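Local coordinates for multifunctional non-homologous end joining DNA repair protein LigD (Mycobacterium tuberculosis, PDB 2IRU) that probably repairs DNA double-strand breaks together with Ku by non-homologous end joining, the part described here being its primase-like, manganese-dependent polymerase domain, at residues D34-V39 with A103-Q108; E154-V159 with A261-P266; R201-L206 with V227-S232. All coordinates share one frame; numbering follows the deposited sequence.

Interaction 1 of 3, residues D34-V39 with A103-Q108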
loop_
_atom_site.group_PDB
_atom_site.type_symbol
_atom_site.label_atom_id
_atom_site.label_comp_id
_atom_site.label_asym_id
_atom_site.label_seq_id
_atom_site.Cartn_x
_atom_site.Cartn_y
_atom_site.Cartn_z
ATOM N N ASP A 34 -11.092 -3.273 -15.546
ATOM C CA ASP A 34 -12.137 -4.038 -14.879
ATOM C C ASP A 34 -11.676 -4.393 -13.469
ATOM O O ASP A 34 -12.466 -4.413 -12.555
ATOM C CB ASP A 34 -12.487 -5.295 -15.691
ATOM C CG ASP A 34 -13.452 -4.994 -16.864
ATOM O OD1 ASP A 34 -13.983 -3.856 -16.964
ATOM O OD2 ASP A 34 -13.702 -5.919 -17.671
ATOM N N TYR A 35 -10.396 -4.669 -13.301
ATOM C CA TYR A 35 -9.916 -4.998 -11.958
ATOM C C TYR A 35 -10.115 -3.856 -10.973
ATOM O O TYR A 35 -10.665 -4.052 -9.865
ATOM C CB TYR A 35 -8.456 -5.427 -11.984
ATOM C CG TYR A 35 -7.916 -5.547 -10.584
ATOM C CD1 TYR A 35 -8.193 -6.685 -9.784
ATOM C CD2 TYR A 35 -7.115 -4.532 -10.042
ATOM C CE1 TYR A 35 -7.659 -6.793 -8.458
ATOM C CE2 TYR A 35 -6.603 -4.608 -8.712
ATOM C CZ TYR A 35 -6.877 -5.741 -7.933
ATOM O OH TYR A 35 -6.439 -5.849 -6.621
ATOM N N TYR A 36 -9.686 -2.654 -11.371
ATOM C CA TYR A 36 -9.777 -1.529 -10.438
ATOM C C TYR A 36 -11.284 -1.165 -10.205
ATOM O O TYR A 36 -11.686 -0.765 -9.098
ATOM C CB TYR A 36 -8.932 -0.364 -10.936
ATOM C CG TYR A 36 -7.495 -0.469 -10.463
ATOM C CD1 TYR A 36 -7.221 -0.595 -9.084
ATOM C CD2 TYR A 36 -6.428 -0.420 -11.350
ATOM C CE1 TYR A 36 -5.916 -0.680 -8.602
ATOM C CE2 TYR A 36 -5.092 -0.500 -10.879
ATOM C CZ TYR A 36 -4.857 -0.627 -9.491
ATOM O OH TYR A 36 -3.565 -0.749 -8.988
ATOM N N ALA A 37 -12.126 -1.354 -11.219
ATOM C CA ALA A 37 -13.574 -1.252 -10.974
ATOM C C ALA A 37 -14.052 -2.255 -9.942
ATOM O O ALA A 37 -14.870 -1.918 -9.070
ATOM C CB ALA A 37 -14.345 -1.434 -12.269
ATOM N N GLY A 38 -13.568 -3.487 -10.055
ATOM C CA GLY A 38 -14.032 -4.599 -9.192
ATOM C C GLY A 38 -13.601 -4.412 -7.749
ATOM O O GLY A 38 -14.307 -4.836 -6.820
ATOM N N VAL A 39 -12.419 -3.816 -7.576
ATOM C CA VAL A 39 -11.881 -3.611 -6.206
ATOM C C VAL A 39 -12.204 -2.243 -5.609
ATOM O O VAL A 39 -11.906 -2.018 -4.424
ATOM C CB VAL A 39 -10.340 -3.919 -6.058
ATOM C CG1 VAL A 39 -10.002 -5.367 -6.485
ATOM C CG2 VAL A 39 -9.460 -2.854 -6.736
ATOM N N ALA A 103 -10.690 4.317 -12.096
ATOM C CA ALA A 103 -10.733 4.197 -13.568
ATOM C C ALA A 103 -9.630 5.061 -14.235
ATOM O O ALA A 103 -8.989 4.641 -15.213
ATOM C CB ALA A 103 -12.107 4.523 -14.095
ATOM N N TRP A 104 -9.424 6.280 -13.715
ATOM C CA TRP A 104 -8.343 7.171 -14.204
ATOM C C TRP A 104 -6.974 6.522 -13.924
ATOM O O TRP A 104 -6.111 6.465 -14.797
ATOM C CB TRP A 104 -8.440 8.547 -13.503
ATOM C CG TRP A 104 -7.329 9.451 -13.868
ATOM C CD1 TRP A 104 -7.100 10.037 -15.097
ATOM C CD2 TRP A 104 -6.208 9.788 -13.044
ATOM N NE1 TRP A 104 -5.937 10.775 -15.051
ATOM C CE2 TRP A 104 -5.378 10.651 -13.803
ATOM C CE3 TRP A 104 -5.856 9.496 -11.709
ATOM C CZ2 TRP A 104 -4.186 11.194 -13.275
ATOM C CZ3 TRP A 104 -4.699 10.020 -11.179
ATOM C CH2 TRP A 104 -3.871 10.887 -11.957
ATOM N N ILE A 105 -6.796 5.956 -12.732
ATOM C CA ILE A 105 -5.564 5.241 -12.408
ATOM C C ILE A 105 -5.293 4.140 -13.478
ATOM O O ILE A 105 -4.185 4.034 -14.012
ATOM C CB ILE A 105 -5.684 4.643 -11.012
ATOM C CG1 ILE A 105 -5.502 5.760 -9.955
ATOM C CG2 ILE A 105 -4.697 3.473 -10.819
ATOM C CD1 ILE A 105 -4.100 6.385 -9.930
ATOM N N ALA A 106 -6.317 3.374 -13.819
ATOM C CA ALA A 106 -6.165 2.305 -14.807
ATOM C C ALA A 106 -5.857 2.874 -16.184
ATOM O O ALA A 106 -4.959 2.406 -16.858
ATOM C CB ALA A 106 -7.435 1.503 -14.863
ATOM N N GLN A 107 -6.604 3.909 -16.590
ATOM C CA GLN A 107 -6.389 4.519 -17.883
ATOM C C GLN A 107 -4.941 5.090 -18.042
ATOM O O GLN A 107 -4.364 5.064 -19.138
ATOM C CB GLN A 107 -7.469 5.583 -18.145
ATOM C CG GLN A 107 -7.132 6.562 -19.288
ATOM C CD GLN A 107 -6.858 5.900 -20.635
ATOM O OE1 GLN A 107 -7.140 4.711 -20.859
ATOM N NE2 GLN A 107 -6.304 6.688 -21.561
ATOM N N GLN A 108 -4.401 5.591 -16.933
ATOM C CA GLN A 108 -3.049 6.170 -16.826
ATOM C C GLN A 108 -1.941 5.082 -16.942
ATOM O O GLN A 108 -0.733 5.422 -16.999
ATOM C CB GLN A 108 -2.904 6.896 -15.450
ATOM C CG GLN A 108 -3.612 8.267 -15.351
ATOM C CD GLN A 108 -2.786 9.333 -16.032
ATOM O OE1 GLN A 108 -3.078 9.742 -17.190
ATOM N NE2 GLN A 108 -1.699 9.698 -15.394
#
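Tyr36 reaches from helix 29-47 to Ile105 and Ala106 of helix 99-107, and its ring makes all the side-chain contacts between the two segments. The helices come close here, with 6.6 Å between Tyr36 CA and Ala103 CA. CB of Tyr36 leaves the backbone toward residues 103-108, and chi1 of -87° swings the ring alongside the facing helix. Of the ring atoms nearest the main chain, CD2 lies 4.1 Å from Ala106 CB, which approaches obliquely. One atom further out, CE2 carries the methyl group CG2 of Ile105 above it at 4.0 Å, over one face of the ring. That branch of Ile105 is placed by the first torsion, which sets CG2 opposite the backbone N, while CG1 and CD1 lead off from the tyrosine. The other face of the ring is covered by Tyr35, whose CD2 sits 4.0 Å above the plane of Tyr36, over its centre. Both segments belong to the LigD primase-polymerase domain, of the archaeo-eukaryotic primase clan, and the contact between these two helices is buried in it. Phe33, about a turn before Tyr36, also rests on Ala103 and Ala106, while Arg54 of strand 53-56 touches Ile105. At the tip, the hydroxyl OH of Tyr36 hydrogen-bonds Leu111 O and Leu246 N, with a weak third bond to Ser245 OG; these bonds satisfy the one polar atom of the side chain and limit how the ring can shift. Leu246 directly precedes Arg247, a probable substrate-binding residue whose side chain is about 8 Å from that of Tyr36.

Interaction 2 of 3, residues E154-V159 with A261-P266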
loop_
_atom_site.group_PDB
_atom_site.type_symbol
_atom_site.label_atom_id
_atom_site.label_comp_id
_atom_site.label_asym_id
_atom_site.label_seq_id
_atom_site.Cartn_x
_atom_site.Cartn_y
_atom_site.Cartn_z
ATOM N N GLU A 154 6.190 -16.476 11.552
ATOM C CA GLU A 154 6.455 -16.408 12.979
ATOM C C GLU A 154 6.812 -14.982 13.358
ATOM O O GLU A 154 6.335 -14.484 14.381
ATOM C CB GLU A 154 7.573 -17.357 13.405
ATOM C CG GLU A 154 7.958 -17.160 14.876
ATOM C CD GLU A 154 9.074 -18.092 15.364
ATOM O OE1 GLU A 154 9.634 -18.867 14.560
ATOM O OE2 GLU A 154 9.375 -18.025 16.577
ATOM N N VAL A 155 7.647 -14.329 12.539
ATOM C CA VAL A 155 8.017 -12.940 12.815
ATOM C C VAL A 155 6.761 -12.045 12.737
ATOM O O VAL A 155 6.545 -11.216 13.617
ATOM C CB VAL A 155 9.184 -12.426 11.922
ATOM C CG1 VAL A 155 9.438 -10.914 12.136
ATOM C CG2 VAL A 155 10.475 -13.247 12.215
ATOM N N ALA A 156 5.917 -12.233 11.720
ATOM C CA ALA A 156 4.661 -11.452 11.666
ATOM C C ALA A 156 3.776 -11.624 12.903
ATOM O O ALA A 156 3.257 -10.622 13.450
ATOM C CB ALA A 156 3.875 -11.749 10.379
ATOM N N ARG A 157 3.617 -12.879 13.333
ATOM C CA ARG A 157 2.792 -13.198 14.502
ATOM C C ARG A 157 3.396 -12.563 15.751
ATOM O O ARG A 157 2.675 -12.131 16.654
ATOM C CB ARG A 157 2.583 -14.713 14.648
ATOM C CG ARG A 157 1.657 -15.330 13.584
ATOM C CD ARG A 157 1.333 -16.798 13.885
ATOM N NE ARG A 157 2.545 -17.584 14.087
ATOM C CZ ARG A 157 3.170 -18.278 13.139
ATOM N NH1 ARG A 157 2.698 -18.302 11.897
ATOM N NH2 ARG A 157 4.268 -18.972 13.457
ATOM N N ALA A 158 4.727 -12.494 15.794
ATOM C CA ALA A 158 5.423 -11.834 16.900
ATOM C C ALA A 158 5.198 -10.324 16.944
ATOM O O ALA A 158 5.019 -9.740 18.032
ATOM C CB ALA A 158 6.904 -12.184 16.872
ATOM N N VAL A 159 5.203 -9.680 15.772
ATOM C CA VAL A 159 4.849 -8.276 15.696
ATOM C C VAL A 159 3.410 -8.093 16.184
ATOM O O VAL A 159 3.135 -7.235 17.033
ATOM C CB VAL A 159 4.988 -7.721 14.247
ATOM C CG1 VAL A 159 4.549 -6.260 14.213
ATOM C CG2 VAL A 159 6.423 -7.899 13.753
ATOM N N ALA A 261 -4.471 -17.146 9.445
ATOM C CA ALA A 261 -4.379 -18.582 9.155
ATOM C C ALA A 261 -3.763 -18.837 7.788
ATOM O O ALA A 261 -3.026 -19.806 7.603
ATOM C CB ALA A 261 -5.747 -19.276 9.293
ATOM N N GLU A 262 -4.009 -17.925 6.847
ATOM C CA GLU A 262 -3.368 -18.027 5.549
ATOM C C GLU A 262 -1.840 -17.976 5.640
ATOM O O GLU A 262 -1.149 -18.642 4.878
ATOM C CB GLU A 262 -3.923 -16.954 4.594
ATOM C CG GLU A 262 -5.223 -17.443 3.927
ATOM C CD GLU A 262 -6.030 -16.362 3.255
ATOM O OE1 GLU A 262 -5.597 -15.179 3.262
ATOM O OE2 GLU A 262 -7.130 -16.701 2.729
ATOM N N LEU A 263 -1.312 -17.172 6.565
ATOM C CA LEU A 263 0.138 -17.058 6.722
ATOM C C LEU A 263 0.787 -18.338 7.217
ATOM O O LEU A 263 1.985 -18.527 7.012
ATOM C CB LEU A 263 0.513 -15.901 7.650
ATOM C CG LEU A 263 0.267 -14.489 7.151
ATOM C CD1 LEU A 263 1.111 -13.488 7.947
ATOM C CD2 LEU A 263 0.530 -14.343 5.649
ATOM N N ASP A 264 -0.005 -19.215 7.845
ATOM C CA ASP A 264 0.473 -20.506 8.370
ATOM C C ASP A 264 0.704 -21.558 7.284
ATOM O O ASP A 264 1.151 -22.674 7.581
ATOM C CB ASP A 264 -0.515 -21.097 9.393
ATOM C CG ASP A 264 -1.026 -20.077 10.388
ATOM O OD1 ASP A 264 -1.176 -18.894 10.017
ATOM O OD2 ASP A 264 -1.321 -20.460 11.535
ATOM N N ASP A 265 0.367 -21.217 6.042
ATOM C CA ASP A 265 0.559 -22.117 4.927
ATOM C C ASP A 265 2.003 -22.068 4.416
ATOM O O ASP A 265 2.458 -21.028 3.941
ATOM C CB ASP A 265 -0.432 -21.816 3.805
ATOM C CG ASP A 265 -0.639 -23.006 2.870
ATOM O OD1 ASP A 265 0.335 -23.740 2.604
ATOM O OD2 ASP A 265 -1.779 -23.179 2.383
ATOM N N PRO A 266 2.729 -23.202 4.507
ATOM C CA PRO A 266 4.117 -23.235 4.025
ATOM C C PRO A 266 4.216 -22.943 2.522
ATOM O O PRO A 266 5.271 -22.521 2.041
ATOM C CB PRO A 266 4.568 -24.670 4.333
ATOM C CG PRO A 266 3.313 -25.452 4.484
ATOM C CD PRO A 266 2.300 -24.507 5.044
#
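Helix 149-164 packs against the short, weakly bonded helix 260-263 through Ala156 and Leu263, beside strand 180-186 of the mixed sheet. The backbones stay well apart, 8.7 Å between Ala156 CA and Leu263 CA, and the leucine spans most of the gap. Its CG is set opposite the carbonyl carbon (chi1 -69°), and CD1 continues nearly straight away from CA (chi2 -160°), which brings this methyl group to 4.1 Å from Ala156 CB. Leu180 touches both side chains and Leu182 also meets Ala156, making a small apolar cluster in the primase-polymerase domain. Leu180 and Leu141, each about 4 Å from Ala156 by side chain, are among the probable substrate-binding positions, so the cluster probably adjoins that part of the nucleotide site. At its margin, charged groups replace the methyls. The guanidinium of Arg157 bends back over its own helix, with Glu154 CA 3.4 Å above its plane, toward the rim of one face. NH1 of Arg157 lies 4.3 Å from Asp264 OD1, beyond a salt bridge, in an oblique approach, and the position of that oxygen is less certain. Any attraction between the two opposite charges would therefore be of longer range. The short helix has another tie in Glu262, whose OE2 forms a salt bridge with Arg279 NH1 of helix 273-283.

Interaction 3 of 3, residues R201-L206 with V227-S232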
loop_
_atom_site.group_PDB
_atom_site.type_symbol
_atom_site.label_atom_id
_atom_site.label_comp_id
_atom_site.label_asym_id
_atom_site.label_seq_id
_atom_site.Cartn_x
_atom_site.Cartn_y
_atom_site.Cartn_z
ATOM N N ARG A 201 10.266 1.341 18.150
ATOM C CA ARG A 201 10.299 0.679 19.468
ATOM C C ARG A 201 9.851 -0.790 19.376
ATOM O O ARG A 201 10.497 -1.682 19.968
ATOM C CB ARG A 201 9.459 1.442 20.522
ATOM C CG ARG A 201 9.660 0.932 21.953
ATOM C CD ARG A 201 9.076 1.822 23.075
ATOM N NE ARG A 201 9.280 3.260 22.873
ATOM C CZ ARG A 201 8.305 4.115 22.573
ATOM N NH1 ARG A 201 7.050 3.685 22.443
ATOM N NH2 ARG A 201 8.583 5.407 22.412
ATOM N N VAL A 202 8.761 -1.021 18.639
ATOM C CA VAL A 202 8.240 -2.380 18.402
ATOM C C VAL A 202 9.304 -3.265 17.707
ATOM O O VAL A 202 9.609 -4.388 18.171
ATOM C CB VAL A 202 6.900 -2.340 17.593
ATOM C CG1 VAL A 202 6.470 -3.743 17.170
ATOM C CG2 VAL A 202 5.823 -1.705 18.445
ATOM N N ALA A 203 9.863 -2.752 16.611
ATOM C CA ALA A 203 10.907 -3.467 15.839
ATOM C C ALA A 203 12.142 -3.795 16.677
ATOM O O ALA A 203 12.634 -4.933 16.671
ATOM C CB ALA A 203 11.319 -2.643 14.643
ATOM N N GLN A 204 12.647 -2.800 17.407
ATOM C CA GLN A 204 13.813 -3.026 18.271
ATOM C C GLN A 204 13.506 -4.008 19.393
ATOM O O GLN A 204 14.359 -4.826 19.754
ATOM C CB GLN A 204 14.349 -1.702 18.824
ATOM C CG GLN A 204 14.940 -0.859 17.709
ATOM C CD GLN A 204 15.449 0.493 18.178
ATOM O OE1 GLN A 204 15.013 1.018 19.204
ATOM N NE2 GLN A 204 16.373 1.065 17.413
ATOM N N ARG A 205 12.283 -3.968 19.913
ATOM C CA ARG A 205 11.874 -4.926 20.948
ATOM C C ARG A 205 11.845 -6.346 20.407
ATOM O O ARG A 205 12.296 -7.299 21.090
ATOM C CB ARG A 205 10.519 -4.544 21.556
ATOM C CG ARG A 205 9.969 -5.431 22.680
ATOM C CD ARG A 205 8.517 -4.989 23.044
ATOM N NE ARG A 205 8.378 -3.541 23.283
ATOM C CZ ARG A 205 7.281 -2.817 23.016
ATOM N NH1 ARG A 205 6.195 -3.374 22.478
ATOM N NH2 ARG A 205 7.266 -1.514 23.272
ATOM N N LEU A 206 11.346 -6.486 19.183
ATOM C CA LEU A 206 11.322 -7.790 18.529
ATOM C C LEU A 206 12.737 -8.288 18.258
ATOM O O LEU A 206 13.045 -9.460 18.496
ATOM C CB LEU A 206 10.479 -7.783 17.252
ATOM C CG LEU A 206 10.210 -9.181 16.676
ATOM C CD1 LEU A 206 9.626 -10.172 17.713
ATOM C CD2 LEU A 206 9.279 -9.051 15.481
ATOM N N VAL A 227 14.536 -11.643 9.071
ATOM C CA VAL A 227 13.486 -10.726 8.619
ATOM C C VAL A 227 13.844 -9.300 9.033
ATOM O O VAL A 227 14.052 -9.007 10.215
ATOM C CB VAL A 227 12.088 -11.103 9.172
ATOM C CG1 VAL A 227 10.998 -10.089 8.697
ATOM C CG2 VAL A 227 11.722 -12.517 8.762
ATOM N N PHE A 228 13.897 -8.407 8.054
ATOM C CA PHE A 228 14.082 -7.002 8.348
ATOM C C PHE A 228 12.693 -6.420 8.645
ATOM O O PHE A 228 11.818 -6.415 7.784
ATOM C CB PHE A 228 14.707 -6.298 7.137
ATOM C CG PHE A 228 14.773 -4.806 7.264
ATOM C CD1 PHE A 228 14.962 -4.198 8.505
ATOM C CD2 PHE A 228 14.640 -4.006 6.128
ATOM C CE1 PHE A 228 15.023 -2.778 8.625
ATOM C CE2 PHE A 228 14.704 -2.603 6.234
ATOM C CZ PHE A 228 14.885 -1.999 7.480
ATOM N N VAL A 229 12.494 -6.010 9.892
ATOM C CA VAL A 229 11.228 -5.413 10.306
ATOM C C VAL A 229 11.358 -3.905 10.128
ATOM O O VAL A 229 11.829 -3.205 11.016
ATOM C CB VAL A 229 10.869 -5.777 11.753
ATOM C CG1 VAL A 229 9.560 -5.158 12.173
ATOM C CG2 VAL A 229 10.766 -7.276 11.873
ATOM N N ASP A 230 10.952 -3.450 8.956
ATOM C CA ASP A 230 11.158 -2.066 8.570
ATOM C C ASP A 230 10.006 -1.202 9.106
ATOM O O ASP A 230 8.829 -1.348 8.689
ATOM C CB ASP A 230 11.258 -1.964 7.028
ATOM C CG ASP A 230 11.689 -0.566 6.543
ATOM O OD1 ASP A 230 11.964 0.315 7.366
ATOM O OD2 ASP A 230 11.725 -0.343 5.312
ATOM N N TRP A 231 10.382 -0.319 10.039
ATOM C CA TRP A 231 9.493 0.638 10.697
ATOM C C TRP A 231 9.541 2.000 10.010
ATOM O O TRP A 231 8.761 2.900 10.386
ATOM C CB TRP A 231 9.952 0.831 12.156
ATOM C CG TRP A 231 11.455 0.978 12.242
ATOM C CD1 TRP A 231 12.375 -0.026 12.470
ATOM C CD2 TRP A 231 12.216 2.185 12.077
ATOM N NE1 TRP A 231 13.654 0.499 12.465
ATOM C CE2 TRP A 231 13.581 1.846 12.209
ATOM C CE3 TRP A 231 11.878 3.522 11.817
ATOM C CZ2 TRP A 231 14.601 2.800 12.115
ATOM C CZ3 TRP A 231 12.901 4.470 11.707
ATOM C CH2 TRP A 231 14.240 4.103 11.845
ATOM N N SER A 232 10.434 2.155 9.022
ATOM C CA SER A 232 10.785 3.486 8.473
ATOM C C SER A 232 9.695 4.097 7.579
ATOM O O SER A 232 9.693 5.322 7.301
ATOM C CB SER A 232 12.108 3.438 7.689
ATOM O OG SER A 232 11.961 2.713 6.489
#
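Trp231 presents its indole to Ala203 of helix 192-209, which approaches obliquely and puts CB 3.6 Å from Trp231 CD1. On the other side of the ring plane lies Ser232 CB, 4.1 Å above that face and toward its rim. Trp231 NE1 hydrogen-bonds Ser216 O, which limits the rotation of the ring, and Thr196, Ala199 and Lys200 also touch it. The Phe228 ring carries Asp230 CB toward the rim of one face. Ala203 CB also meets strand 227-230 itself, 3.7 Å from Val229 O and 3.9 Å from Val229 CG1, the branch set opposite the backbone N. The second branch of the valine, CG2, reaches Leu206 CD2 at 4.3 Å, one helical turn further along. Asp230 points away from the helix. Its OD1 takes two bonds from Ser232: OG at 2.6 Å on the syn lone pair, and the backbone N at 2.9 Å from 44° above the carboxylate plane, an Asx turn that orients the acid. A helix thus covers one side of a strand whose end carries a probable manganese ligand, Asp230, beside Asp140 on the neighbouring strand, as in the carboxylate-bearing sheet of primase-type polymerases.

In the fold
From the N terminus, interaction 1 comes first: helix 29-47 meets helix 99-107, closing a loop of 63 residues that includes strands 53-56 and 66-68 of the four-stranded antiparallel sheet. It is complete before 154-159 opens interaction 2, which closes at 261-266 after 101 intervening residues. Interaction 3 lies wholly within that span, with 20 residues between its segments. Interactions 2 and 3 touch: Val155, Ala158 and Val159 pack on Leu206, and Val155 also on Val227, so helices 149-164 and 192-209 share one layer against the mixed sheet. Interaction 1 stands apart, its centre 34 Å from that of interaction 3, across the chain's centre.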